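PDB 5CGZ: 4-oxalmesaconate hydratase from Pseudomonas putida, which catalyses the zinc-dependent hydration of 4-carboxy-2-hydroxymuconate to 4-carboxy-4-hydroxy-2-oxoadipate, the third step of gallate degradation. Local coordinates for the interface of chains A and B. Numbering follows the deposited sequence. Chains: chain A/B, 4-oxalmesaconate hydratase.

The interface of chains A and B. Residues chain A 25, 30, 108-109, 111, 153, 155; chain B 234, 239-240.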
ATOM      1  N   HIS A  25     -12.815  19.343  23.892  1.00 30.64           N
ATOM      2  CA  HIS A  25     -13.083  20.548  23.113  1.00 35.37           C
ATOM      3  C   HIS A  25     -14.250  21.364  23.700  1.00 33.12           C
ATOM      4  O   HIS A  25     -14.264  22.591  23.591  1.00 35.01           O
ATOM      5  CB  HIS A  25     -13.340  20.195  21.641  1.00 32.70           C
ATOM      6  CG  HIS A  25     -12.101  19.763  20.910  1.00 31.68           C
ATOM      7  ND1 HIS A  25     -11.623  18.470  20.959  1.00 32.00           N
ATOM      8  CD2 HIS A  25     -11.224  20.463  20.149  1.00 29.41           C
ATOM      9  CE1 HIS A  25     -10.512  18.386  20.242  1.00 32.82           C
ATOM     10  NE2 HIS A  25     -10.250  19.581  19.740  1.00 34.78           N
ATOM     11  N   TYR A  30     -16.085  24.880  22.717  1.00 38.43           N
ATOM     12  CA  TYR A  30     -16.728  24.361  21.505  1.00 34.38           C
ATOM     13  C   TYR A  30     -18.137  23.885  21.795  1.00 33.81           C
ATOM     14  O   TYR A  30     -18.376  23.204  22.800  1.00 34.91           O
ATOM     15  CB  TYR A  30     -15.944  23.188  20.909  1.00 32.86           C
ATOM     16  CG  TYR A  30     -14.692  23.550  20.163  1.00 34.41           C
ATOM     17  CD1 TYR A  30     -13.533  23.901  20.845  1.00 31.82           C
ATOM     18  CD2 TYR A  30     -14.653  23.501  18.776  1.00 30.62           C
ATOM     19  CE1 TYR A  30     -12.376  24.208  20.166  1.00 31.71           C
ATOM     20  CE2 TYR A  30     -13.497  23.810  18.085  1.00 30.40           C
ATOM     21  CZ  TYR A  30     -12.363  24.160  18.784  1.00 34.48           C
ATOM     22  OH  TYR A  30     -11.208  24.470  18.107  1.00 32.01           O
ATOM     23  N   GLU A 108     -15.743  23.092  13.049  1.00 29.75           N
ATOM     24  CA  GLU A 108     -14.328  23.338  12.782  1.00 31.88           C
ATOM     25  C   GLU A 108     -13.598  22.054  12.437  1.00 32.86           C
ATOM     26  O   GLU A 108     -12.541  22.085  11.805  1.00 31.11           O
ATOM     27  CB  GLU A 108     -13.642  23.984  13.984  1.00 31.82           C
ATOM     28  CG  GLU A 108     -13.964  25.460  14.169  1.00 41.10           C
ATOM     29  CD  GLU A 108     -13.169  26.069  15.315  1.00 48.52           C
ATOM     30  OE1 GLU A 108     -12.128  25.481  15.724  1.00 43.22           O
ATOM     31  OE2 GLU A 108     -13.587  27.132  15.809  1.00 46.15           O
ATOM     32  N   PHE A 109     -14.146  20.930  12.888  1.00 29.29           N
ATOM     33  CA  PHE A 109     -13.594  19.628  12.529  1.00 28.01           C
ATOM     34  C   PHE A 109     -14.672  18.568  12.685  1.00 34.17           C
ATOM     35  O   PHE A 109     -15.709  18.813  13.316  1.00 30.01           O
ATOM     36  CB  PHE A 109     -12.347  19.291  13.374  1.00 30.66           C
ATOM     37  CG  PHE A 109     -12.616  19.126  14.857  1.00 28.31           C
ATOM     38  CD1 PHE A 109     -12.998  17.895  15.377  1.00 25.80           C
ATOM     39  CD2 PHE A 109     -12.449  20.194  15.732  1.00 29.26           C
ATOM     40  CE1 PHE A 109     -13.230  17.733  16.742  1.00 28.72           C
ATOM     41  CE2 PHE A 109     -12.676  20.043  17.097  1.00 31.21           C
ATOM     42  CZ  PHE A 109     -13.072  18.812  17.604  1.00 30.07           C
ATOM     43  N   LEU A 111     -15.379  14.257  13.421  1.00 26.93           N
ATOM     44  CA  LEU A 111     -14.893  12.931  13.803  1.00 27.44           C
ATOM     45  C   LEU A 111     -15.872  11.869  13.315  1.00 31.56           C
ATOM     46  O   LEU A 111     -17.087  12.014  13.491  1.00 31.23           O
ATOM     47  CB  LEU A 111     -14.729  12.825  15.322  1.00 29.39           C
ATOM     48  CG  LEU A 111     -13.967  13.934  16.041  1.00 29.04           C
ATOM     49  CD1 LEU A 111     -13.789  13.571  17.503  1.00 29.52           C
ATOM     50  CD2 LEU A 111     -12.619  14.150  15.374  1.00 28.84           C
ATOM     51  N   PRO A 153     -11.132  19.984   9.006  1.00 32.10           N
ATOM     52  CA  PRO A 153     -10.448  18.687   9.045  1.00 31.12           C
ATOM     53  C   PRO A 153     -11.412  17.561   9.414  1.00 33.69           C
ATOM     54  O   PRO A 153     -12.342  17.756  10.198  1.00 30.40           O
ATOM     55  CB  PRO A 153      -9.380  18.880  10.131  1.00 28.97           C
ATOM     56  CG  PRO A 153      -9.087  20.366  10.102  1.00 32.21           C
ATOM     57  CD  PRO A 153     -10.420  21.026   9.773  1.00 27.92           C
ATOM     58  N   TYR A 155     -11.440  13.466  10.759  1.00 28.86           N
ATOM     59  CA  TYR A 155     -10.614  12.429  11.369  1.00 30.99           C
ATOM     60  C   TYR A 155     -11.407  11.157  11.568  1.00 29.85           C
ATOM     61  O   TYR A 155     -12.586  11.210  11.912  1.00 27.99           O
ATOM     62  CB  TYR A 155     -10.082  12.860  12.739  1.00 26.90           C
ATOM     63  CG  TYR A 155      -9.306  14.157  12.789  1.00 27.89           C
ATOM     64  CD1 TYR A 155      -9.964  15.373  12.965  1.00 25.94           C
ATOM     65  CD2 TYR A 155      -7.915  14.163  12.711  1.00 26.63           C
ATOM     66  CE1 TYR A 155      -9.261  16.566  13.034  1.00 25.53           C
ATOM     67  CE2 TYR A 155      -7.193  15.358  12.786  1.00 29.49           C
ATOM     68  CZ  TYR A 155      -7.880  16.556  12.950  1.00 33.22           C
ATOM     69  OH  TYR A 155      -7.197  17.751  13.035  1.00 28.44           O
TER
ATOM     70  N   ARG B 234       1.643  13.220  15.446  1.00 30.78           N
ATOM     71  CA  ARG B 234       1.786  14.405  16.277  1.00 32.62           C
ATOM     72  C   ARG B 234       0.882  14.285  17.507  1.00 35.86           C
ATOM     73  O   ARG B 234      -0.089  13.534  17.498  1.00 33.42           O
ATOM     74  CB  ARG B 234       1.453  15.669  15.483  1.00 31.11           C
ATOM     75  CG  ARG B 234      -0.004  15.775  15.125  1.00 32.82           C
ATOM     76  CD  ARG B 234      -0.284  16.989  14.235  1.00 38.93           C
ATOM     77  NE  ARG B 234      -1.698  17.028  13.875  1.00 43.20           N
ATOM     78  CZ  ARG B 234      -2.563  17.930  14.326  1.00 38.99           C
ATOM     79  NH1 ARG B 234      -2.158  18.889  15.152  1.00 34.79           N
ATOM     80  NH2 ARG B 234      -3.834  17.873  13.946  1.00 39.45           N
ATOM     81  N   LEU B 239      -8.066  19.761  17.746  1.00 31.96           N
ATOM     82  CA  LEU B 239      -8.170  19.096  16.444  1.00 30.58           C
ATOM     83  C   LEU B 239      -8.532  20.016  15.283  1.00 31.12           C
ATOM     84  O   LEU B 239      -8.705  19.542  14.163  1.00 31.97           O
ATOM     85  CB  LEU B 239      -9.197  17.956  16.515  1.00 27.89           C
ATOM     86  CG  LEU B 239      -8.769  16.792  17.417  1.00 30.10           C
ATOM     87  CD1 LEU B 239      -9.849  15.728  17.490  1.00 27.00           C
ATOM     88  CD2 LEU B 239      -7.432  16.186  16.961  1.00 26.93           C
ATOM     89  N   ALA B 240      -8.639  21.320  15.528  1.00 34.63           N
ATOM     90  CA  ALA B 240      -9.003  22.251  14.455  1.00 36.01           C
ATOM     91  C   ALA B 240      -7.861  22.404  13.446  1.00 38.60           C
ATOM     92  O   ALA B 240      -8.058  22.870  12.316  1.00 36.30           O
ATOM     93  CB  ALA B 240      -9.384  23.610  15.024  1.00 37.14           C
ATOM     94  OXT ALA B 240      -6.712  22.061  13.754  1.00 35.55           O
TER
HETATM   95  O   HOH W   1     -10.440  24.031  11.516  1.00 40.37           O
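B:Leu239 and the terminal residue B:Ala240 lie against a surface of chain A, where two chain A side chains hold the backbone of B:Leu239 by hydrogen bonds. The amide N of B:Leu239 donates to the imidazole NE2 of A:His25 at 3.0 Å, in the ring plane and with 151° at the hydrogen. NE2 thus acts as the acceptor. The carbonyl O of B:Leu239 accepts from the phenol OH of A:Tyr155 at 2.6 Å, the donor tilted 34° from the carbonyl plane. The guanidinium of B:Arg234 turns its edge to that same phenol without a clear bond.

Apolar contacts pack against the B:Leu239 side chain. CB of B:Leu239 sits over the centre of the A:Phe109 ring, 3.8 Å from the centroid, in a CH-pi contact. That ring is placed by a chi1 of 65°, with CG between the backbone N and the carbonyl carbon, and its CZ lies over the centre of the A:His25 imidazole, backing the ring that accepts the amide. The B:Leu239 branch CD1 reaches CD2 of A:Leu111 at 3.8 Å, while its other branch, B:Leu239 CD2, lies over the rim of the A:Tyr155 ring. An alanine in place of A:Phe109 would probably open a gap beneath the leucine CB and leave the A:His25 ring less firmly held.

Around B:Ala240, the methyl CB meets OE1 of A:Glu108 at 3.4 Å; A:Tyr30 OH donates to this carboxylate oxygen from above its plane. A water joins the terminal carboxylate O of B:Ala240 to the backbone O of A:Glu108.

By docking the C-terminal tail of one subunit onto its neighbour, with a two-fold twin in exchange, this patch probably helps assemble the hexamer.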